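Side-chain contacts in 2-oxoglutarate dehydrogenase E3 component (Thermus thermophilus, PDB 2YQU), which probably catalyses the NAD+-dependent reoxidation of protein-bound dihydrolipoyl groups, using one FAD per subunit: residues I386-H391 with A422-L427; L398-I403 with L416-K421. One frame throughout, in Å; residues are numbered along the deposited sequence.

Overall arrangement
Interactions 1 and 2 illustrate how one antiparallel sheet can carry successive helical elements. Their centres are about 7 Å apart, and strands 385-391 and 397-404, neighbours in chain and sheet, bring them together. Probable backbone hydrogen bonds run from Lys387 N to His401 O (2.8 Å) and from Leu398 N to Leu389 O (2.8 Å). Helices 407-419 and 424-429 also follow one another, and both contacts adjoin the second subunit, as expected of a dimerisation domain. Interaction 1 lies away from the cofactor and nucleotide sites. Interaction 2 is closer: the side chain of Val400 is about 11 Å from that of Val339, an observed NAD(+) contact, though none is bound to this chain.

Interaction 1: residues I386-H391 with A422-L427; sequences IKVLAH and ASAEDL
The dimerisation domain is built round an antiparallel sheet, and here Ala390 and Val388 of strand 385-391 receive Ala424, the first residue of helix 424-429. The contact is small and wholly apolar; with methyl side chains on both sides, the start of the helix and the strand approach closely here. Ala390 CB and Ala424 CB meet methyl to methyl at 3.9 Å, each directed at the other segment, while Ala390 CA and Ala424 CA stand 6.3 Å apart. Val388, two residues back on the same strand face, reaches the same methyl with one of its two branches: Val388 CG1 lies 4.5 Å from Ala424 CB. That branch is the one set anti to the backbone nitrogen (chi1 172°), which extends it along the strand to the Ala424 side, whereas CG2 is turned to Leu427, with CD2 of that leucine a looser 4.9 Å away. Ala424 therefore sits over the two alternate residues, and no hydrogen bond crosses between the segments.

The helix start has its own cap. Ser423 occupies the N-cap position, and its OG accepts from Asp426 N at 3.1 Å, with the N-H...O angle at 152°. The backbone adds the first helical turn, Leu427 N to Ser423 O at 3.2 Å. Another amide of this turn, Glu425 N, is hydrogen-bonded to OD1 of Asp395, a loop residue that also packs on both alanines and so borders the contact.

Around this junction, Val388 continues onto Ala444 and Ala448 of helix 438-449, and Leu427 packs on Ile397 of strand 397-404 and Glu413 of helix 407-419. Leu427 also meets Leu416 of the second subunit, placing helix 424-429 between the sheet and the dimer partner.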
ATOM      1  N   ILE A 386      -8.555   5.865  -9.137  1.00 14.47           N
ATOM      2  CA  ILE A 386      -9.293   4.738  -8.570  1.00 14.33           C
ATOM      3  C   ILE A 386     -10.783   5.032  -8.696  1.00 14.22           C
ATOM      4  O   ILE A 386     -11.223   6.162  -8.509  1.00 14.10           O
ATOM      5  CB  ILE A 386      -8.899   4.471  -7.092  1.00 13.80           C
ATOM      6  CG1 ILE A 386      -7.439   4.017  -7.005  1.00 13.51           C
ATOM      7  CG2 ILE A 386      -9.818   3.399  -6.473  1.00 14.18           C
ATOM      8  CD1 ILE A 386      -6.900   3.926  -5.593  1.00 14.06           C
ATOM      9  N   LYS A 387     -11.538   3.990  -9.016  1.00 14.43           N
ATOM     10  CA  LYS A 387     -12.956   4.054  -9.271  1.00 15.02           C
ATOM     11  C   LYS A 387     -13.648   3.046  -8.355  1.00 15.05           C
ATOM     12  O   LYS A 387     -13.254   1.879  -8.297  1.00 15.93           O
ATOM     13  CB  LYS A 387     -13.190   3.732 -10.749  1.00 15.31           C
ATOM     14  CG  LYS A 387     -14.588   3.378 -11.141  1.00 16.75           C
ATOM     15  CD  LYS A 387     -14.788   3.485 -12.649  1.00 15.70           C
ATOM     16  CE  LYS A 387     -14.419   2.195 -13.382  1.00 15.90           C
ATOM     17  NZ  LYS A 387     -14.734   2.267 -14.853  1.00 15.97           N
ATOM     18  N   VAL A 388     -14.654   3.508  -7.623  1.00 14.90           N
ATOM     19  CA  VAL A 388     -15.502   2.656  -6.802  1.00 14.90           C
ATOM     20  C   VAL A 388     -16.890   2.554  -7.440  1.00 15.08           C
ATOM     21  O   VAL A 388     -17.498   3.558  -7.794  1.00 14.79           O
ATOM     22  CB  VAL A 388     -15.613   3.197  -5.362  1.00 15.06           C
ATOM     23  CG1 VAL A 388     -16.666   2.415  -4.547  1.00 14.51           C
ATOM     24  CG2 VAL A 388     -14.253   3.164  -4.669  1.00 14.84           C
ATOM     25  N   LEU A 389     -17.375   1.328  -7.590  1.00 15.08           N
ATOM     26  CA  LEU A 389     -18.718   1.073  -8.093  1.00 14.94           C
ATOM     27  C   LEU A 389     -19.578   0.647  -6.913  1.00 15.22           C
ATOM     28  O   LEU A 389     -19.231  -0.289  -6.224  1.00 14.87           O
ATOM     29  CB  LEU A 389     -18.678  -0.029  -9.147  1.00 14.98           C
ATOM     30  CG  LEU A 389     -17.652   0.196 -10.262  1.00 15.25           C
ATOM     31  CD1 LEU A 389     -17.694  -0.913 -11.280  1.00 15.58           C
ATOM     32  CD2 LEU A 389     -17.884   1.545 -10.927  1.00 14.84           C
ATOM     33  N   ALA A 390     -20.682   1.345  -6.666  1.00 15.36           N
ATOM     34  CA  ALA A 390     -21.559   1.014  -5.538  1.00 15.77           C
ATOM     35  C   ALA A 390     -23.008   0.855  -5.984  1.00 16.13           C
ATOM     36  O   ALA A 390     -23.461   1.536  -6.896  1.00 16.46           O
ATOM     37  CB  ALA A 390     -21.461   2.083  -4.474  1.00 15.77           C
ATOM     38  N   HIS A 391     -23.743  -0.031  -5.324  1.00 16.70           N
ATOM     39  CA  HIS A 391     -25.124  -0.282  -5.697  1.00 17.40           C
ATOM     40  C   HIS A 391     -25.938   1.004  -5.525  1.00 17.62           C
ATOM     41  O   HIS A 391     -25.821   1.686  -4.511  1.00 17.61           O
ATOM     42  CB  HIS A 391     -25.703  -1.416  -4.853  1.00 17.86           C
ATOM     43  CG  HIS A 391     -26.936  -2.023  -5.436  1.00 18.78           C
ATOM     44  ND1 HIS A 391     -28.174  -1.426  -5.330  1.00 19.52           N
ATOM     45  CD2 HIS A 391     -27.122  -3.154  -6.155  1.00 19.74           C
ATOM     46  CE1 HIS A 391     -29.073  -2.172  -5.947  1.00 19.64           C
ATOM     47  NE2 HIS A 391     -28.461  -3.227  -6.455  1.00 19.24           N
ATOM     48  N   ALA A 422     -18.905  -4.069   2.679  1.00 15.87           N
ATOM     49  CA  ALA A 422     -18.931  -2.660   3.063  1.00 15.62           C
ATOM     50  C   ALA A 422     -19.747  -1.848   2.094  1.00 15.69           C
ATOM     51  O   ALA A 422     -19.836  -2.178   0.915  1.00 15.45           O
ATOM     52  CB  ALA A 422     -17.519  -2.101   3.099  1.00 15.55           C
ATOM     53  N   SER A 423     -20.300  -0.756   2.608  1.00 15.49           N
ATOM     54  CA  SER A 423     -20.874   0.281   1.780  1.00 15.97           C
ATOM     55  C   SER A 423     -19.778   1.270   1.387  1.00 15.88           C
ATOM     56  O   SER A 423     -18.732   1.347   2.045  1.00 15.91           O
ATOM     57  CB  SER A 423     -21.982   1.007   2.535  1.00 15.95           C
ATOM     58  OG  SER A 423     -21.471   1.699   3.657  1.00 16.82           O
ATOM     59  N   ALA A 424     -20.023   2.021   0.318  1.00 15.74           N
ATOM     60  CA  ALA A 424     -19.105   3.064  -0.140  1.00 15.82           C
ATOM     61  C   ALA A 424     -18.953   4.132   0.943  1.00 16.33           C
ATOM     62  O   ALA A 424     -17.852   4.621   1.187  1.00 15.66           O
ATOM     63  CB  ALA A 424     -19.609   3.691  -1.438  1.00 15.70           C
ATOM     64  N   GLU A 425     -20.071   4.471   1.593  1.00 16.68           N
ATOM     65  CA  GLU A 425     -20.082   5.394   2.724  1.00 16.91           C
ATOM     66  C   GLU A 425     -19.137   4.947   3.836  1.00 16.75           C
ATOM     67  O   GLU A 425     -18.382   5.749   4.351  1.00 16.39           O
ATOM     68  CB  GLU A 425     -21.495   5.563   3.305  1.00 17.46           C
ATOM     69  CG  GLU A 425     -21.582   6.636   4.391  1.00 18.94           C
ATOM     70  CD  GLU A 425     -22.927   6.675   5.100  1.00 21.94           C
ATOM     71  OE1 GLU A 425     -22.969   7.111   6.269  1.00 24.67           O
ATOM     72  OE2 GLU A 425     -23.944   6.261   4.514  1.00 24.73           O
ATOM     73  N   ASP A 426     -19.174   3.673   4.209  1.00 17.01           N
ATOM     74  CA  ASP A 426     -18.337   3.203   5.311  1.00 17.47           C
ATOM     75  C   ASP A 426     -16.858   3.214   4.955  1.00 17.37           C
ATOM     76  O   ASP A 426     -16.033   3.551   5.799  1.00 17.47           O
ATOM     77  CB  ASP A 426     -18.780   1.831   5.806  1.00 18.08           C
ATOM     78  CG  ASP A 426     -20.037   1.908   6.666  1.00 19.17           C
ATOM     79  OD1 ASP A 426     -20.780   0.921   6.697  1.00 23.87           O
ATOM     80  OD2 ASP A 426     -20.375   2.918   7.334  1.00 23.39           O
ATOM     81  N   LEU A 427     -16.522   2.857   3.717  1.00 16.86           N
ATOM     82  CA  LEU A 427     -15.135   2.953   3.262  1.00 17.08           C
ATOM     83  C   LEU A 427     -14.685   4.412   3.270  1.00 17.00           C
ATOM     84  O   LEU A 427     -13.583   4.724   3.700  1.00 17.16           O
ATOM     85  CB  LEU A 427     -14.977   2.339   1.869  1.00 16.90           C
ATOM     86  CG  LEU A 427     -13.580   2.350   1.246  1.00 16.97           C
ATOM     87  CD1 LEU A 427     -12.556   1.705   2.171  1.00 17.06           C
ATOM     88  CD2 LEU A 427     -13.626   1.641  -0.086  1.00 17.27           C
TER

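Interaction 2: residues L398-I403 with L416-K421; sequences LGVHGI and LALFFK
Leu418 turns its isobutyl group onto Leu398, Gly399 and Val400 through a chi1 of -87°, well beyond the usual -60°, combined with a chi2 of 152°. Together these rotations divide the work between the two methyls. CD2 comes to the backbone of Leu398, 4.0 Å from its carbonyl O and 4.1 Å from Leu398 C. CD1 is placed further along the strand, 4.4 Å from Gly399 CA and 4.5 Å from Val400 CG2. On the strand, Val400 has CG1 anti to its backbone nitrogen (chi1 -173°), and it is the other branch, CG2, that meets the leucine.

One side chain thus spans three consecutive strand residues, and two of them present main chain to it. The reason is a classic beta bulge: Leu398 and Gly399 both face Leu389 of the neighbouring strand. The side chain of Leu398 leaves away from the helix, and Gly399 has none, so the peptide unit between them becomes the surface on which Leu418 rests. The contact depends on van der Waals approach alone, without a hydrogen bond between the segments.

Just beyond Leu418 the helix stops in a Schellman motif at Lys421, whose N bonds back to Leu418 O at 3.0 Å. Phe420 N still reaches Leu416 O at 2.9 Å. Within the same turn, Leu416 CD1 lies 3.6 Å above one face of the Phe420 ring, offset to its rim, and that ring meets Phe420 of the second subunit.

Leu418 of helix 407-419 also packs on Val349 of strand 345-350, next to strand 397-404 in the sheet, while Ala417 touches Leu416 of the second subunit. Val400 in turn packs on Val349 and on Ile386 of strand 385-391, so that it touches a residue of each strand flanking its own.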
ATOM      1  N   LEU A 398     -19.708  -2.741  -5.031  1.00 15.32           N
ATOM      2  CA  LEU A 398     -19.795  -3.839  -5.995  1.00 15.55           C
ATOM      3  C   LEU A 398     -18.458  -4.157  -6.647  1.00 14.92           C
ATOM      4  O   LEU A 398     -18.226  -5.300  -7.043  1.00 14.86           O
ATOM      5  CB  LEU A 398     -20.831  -3.513  -7.069  1.00 16.14           C
ATOM      6  CG  LEU A 398     -22.261  -3.328  -6.557  1.00 17.82           C
ATOM      7  CD1 LEU A 398     -23.137  -2.762  -7.649  1.00 17.79           C
ATOM      8  CD2 LEU A 398     -22.816  -4.638  -6.036  1.00 19.59           C
ATOM      9  N   GLY A 399     -17.589  -3.158  -6.757  1.00 14.31           N
ATOM     10  CA  GLY A 399     -16.271  -3.340  -7.336  1.00 14.20           C
ATOM     11  C   GLY A 399     -15.378  -2.122  -7.173  1.00 14.18           C
ATOM     12  O   GLY A 399     -15.866  -1.016  -7.008  1.00 13.81           O
ATOM     13  N   VAL A 400     -14.066  -2.339  -7.193  1.00 13.85           N
ATOM     14  CA  VAL A 400     -13.093  -1.260  -7.139  1.00 14.56           C
ATOM     15  C   VAL A 400     -12.005  -1.529  -8.175  1.00 14.38           C
ATOM     16  O   VAL A 400     -11.550  -2.657  -8.351  1.00 14.40           O
ATOM     17  CB  VAL A 400     -12.477  -1.092  -5.719  1.00 14.32           C
ATOM     18  CG1 VAL A 400     -11.584   0.156  -5.660  1.00 14.68           C
ATOM     19  CG2 VAL A 400     -13.578  -1.021  -4.661  1.00 14.75           C
ATOM     20  N   HIS A 401     -11.623  -0.488  -8.897  1.00 14.72           N
ATOM     21  CA  HIS A 401     -10.737  -0.627 -10.038  1.00 15.42           C
ATOM     22  C   HIS A 401      -9.815   0.576 -10.122  1.00 15.32           C
ATOM     23  O   HIS A 401     -10.206   1.695  -9.804  1.00 15.60           O
ATOM     24  CB  HIS A 401     -11.545  -0.707 -11.332  1.00 15.86           C
ATOM     25  CG  HIS A 401     -12.640  -1.728 -11.319  1.00 18.56           C
ATOM     26  ND1 HIS A 401     -12.869  -2.560 -12.385  1.00 25.45           N
ATOM     27  CD2 HIS A 401     -13.599  -2.022 -10.408  1.00 21.75           C
ATOM     28  CE1 HIS A 401     -13.906  -3.336 -12.125  1.00 25.67           C
ATOM     29  NE2 HIS A 401     -14.356  -3.043 -10.922  1.00 20.47           N
ATOM     30  N   GLY A 402      -8.591   0.363 -10.569  1.00 14.83           N
ATOM     31  CA  GLY A 402      -7.681   1.473 -10.654  1.00 14.63           C
ATOM     32  C   GLY A 402      -6.462   1.226 -11.485  1.00 14.36           C
ATOM     33  O   GLY A 402      -6.163   0.104 -11.885  1.00 14.41           O
ATOM     34  N   ILE A 403      -5.779   2.322 -11.758  1.00 14.11           N
ATOM     35  CA  ILE A 403      -4.467   2.305 -12.367  1.00 13.55           C
ATOM     36  C   ILE A 403      -3.658   3.451 -11.773  1.00 13.77           C
ATOM     37  O   ILE A 403      -4.153   4.574 -11.655  1.00 13.10           O
ATOM     38  CB  ILE A 403      -4.561   2.407 -13.905  1.00 13.84           C
ATOM     39  CG1 ILE A 403      -3.160   2.454 -14.520  1.00 13.53           C
ATOM     40  CG2 ILE A 403      -5.411   3.610 -14.341  1.00 13.72           C
ATOM     41  CD1 ILE A 403      -3.160   2.321 -16.030  1.00 13.65           C
ATOM     42  N   LEU A 416     -10.593  -5.936   1.145  1.00 12.51           N
ATOM     43  CA  LEU A 416     -11.087  -6.120   2.507  1.00 12.56           C
ATOM     44  C   LEU A 416     -12.476  -5.550   2.652  1.00 12.56           C
ATOM     45  O   LEU A 416     -13.343  -6.199   3.222  1.00 12.70           O
ATOM     46  CB  LEU A 416     -10.171  -5.486   3.550  1.00 12.34           C
ATOM     47  CG  LEU A 416     -10.522  -5.820   5.011  1.00 13.81           C
ATOM     48  CD1 LEU A 416     -10.374  -7.311   5.276  1.00 13.49           C
ATOM     49  CD2 LEU A 416      -9.674  -5.021   5.980  1.00 14.32           C
ATOM     50  N   ALA A 417     -12.689  -4.341   2.137  1.00 13.05           N
ATOM     51  CA  ALA A 417     -14.004  -3.723   2.219  1.00 13.13           C
ATOM     52  C   ALA A 417     -15.075  -4.604   1.556  1.00 13.68           C
ATOM     53  O   ALA A 417     -16.157  -4.804   2.121  1.00 13.97           O
ATOM     54  CB  ALA A 417     -13.979  -2.330   1.622  1.00 13.05           C
ATOM     55  N   LEU A 418     -14.753  -5.168   0.394  1.00 13.82           N
ATOM     56  CA  LEU A 418     -15.657  -6.094  -0.305  1.00 14.27           C
ATOM     57  C   LEU A 418     -15.927  -7.362   0.506  1.00 14.31           C
ATOM     58  O   LEU A 418     -17.073  -7.822   0.575  1.00 13.95           O
ATOM     59  CB  LEU A 418     -15.091  -6.456  -1.679  1.00 14.26           C
ATOM     60  CG  LEU A 418     -15.515  -5.431  -2.731  1.00 14.42           C
ATOM     61  CD1 LEU A 418     -14.511  -5.313  -3.855  1.00 15.49           C
ATOM     62  CD2 LEU A 418     -16.888  -5.790  -3.281  1.00 15.65           C
ATOM     63  N   PHE A 419     -14.878  -7.903   1.123  1.00 14.34           N
ATOM     64  CA  PHE A 419     -14.985  -9.071   2.005  1.00 14.67           C
ATOM     65  C   PHE A 419     -15.904  -8.771   3.187  1.00 14.73           C
ATOM     66  O   PHE A 419     -16.660  -9.633   3.609  1.00 14.92           O
ATOM     67  CB  PHE A 419     -13.599  -9.498   2.516  1.00 14.57           C
ATOM     68  CG  PHE A 419     -13.591 -10.816   3.237  1.00 14.72           C
ATOM     69  CD1 PHE A 419     -13.885 -11.990   2.561  1.00 15.37           C
ATOM     70  CD2 PHE A 419     -13.267 -10.886   4.591  1.00 15.46           C
ATOM     71  CE1 PHE A 419     -13.861 -13.209   3.216  1.00 15.92           C
ATOM     72  CE2 PHE A 419     -13.247 -12.112   5.250  1.00 16.17           C
ATOM     73  CZ  PHE A 419     -13.552 -13.268   4.559  1.00 16.28           C
ATOM     74  N   PHE A 420     -15.857  -7.530   3.677  1.00 14.81           N
ATOM     75  CA  PHE A 420     -16.700  -7.083   4.792  1.00 15.32           C
ATOM     76  C   PHE A 420     -18.089  -6.627   4.333  1.00 16.01           C
ATOM     77  O   PHE A 420     -18.879  -6.165   5.157  1.00 15.94           O
ATOM     78  CB  PHE A 420     -16.037  -5.908   5.530  1.00 15.35           C
ATOM     79  CG  PHE A 420     -14.860  -6.288   6.401  1.00 15.58           C
ATOM     80  CD1 PHE A 420     -14.491  -7.613   6.595  1.00 14.74           C
ATOM     81  CD2 PHE A 420     -14.124  -5.301   7.033  1.00 17.60           C
ATOM     82  CE1 PHE A 420     -13.423  -7.937   7.395  1.00 16.10           C
ATOM     83  CE2 PHE A 420     -13.047  -5.628   7.829  1.00 16.11           C
ATOM     84  CZ  PHE A 420     -12.697  -6.948   8.008  1.00 15.47           C
ATOM     85  N   LYS A 421     -18.376  -6.738   3.033  1.00 16.04           N
ATOM     86  CA  LYS A 421     -19.668  -6.337   2.457  1.00 16.45           C
ATOM     87  C   LYS A 421     -19.961  -4.871   2.771  1.00 16.11           C
ATOM     88  O   LYS A 421     -21.101  -4.483   3.054  1.00 16.23           O
ATOM     89  CB  LYS A 421     -20.798  -7.256   2.945  1.00 16.63           C
ATOM     90  CG  LYS A 421     -20.503  -8.740   2.699  1.00 19.13           C
ATOM     91  CD  LYS A 421     -21.738  -9.618   2.879  1.00 21.97           C
ATOM     92  CE  LYS A 421     -21.571 -10.978   2.204  1.00 23.82           C
ATOM     93  NZ  LYS A 421     -20.446 -11.769   2.767  1.00 25.91           N
TER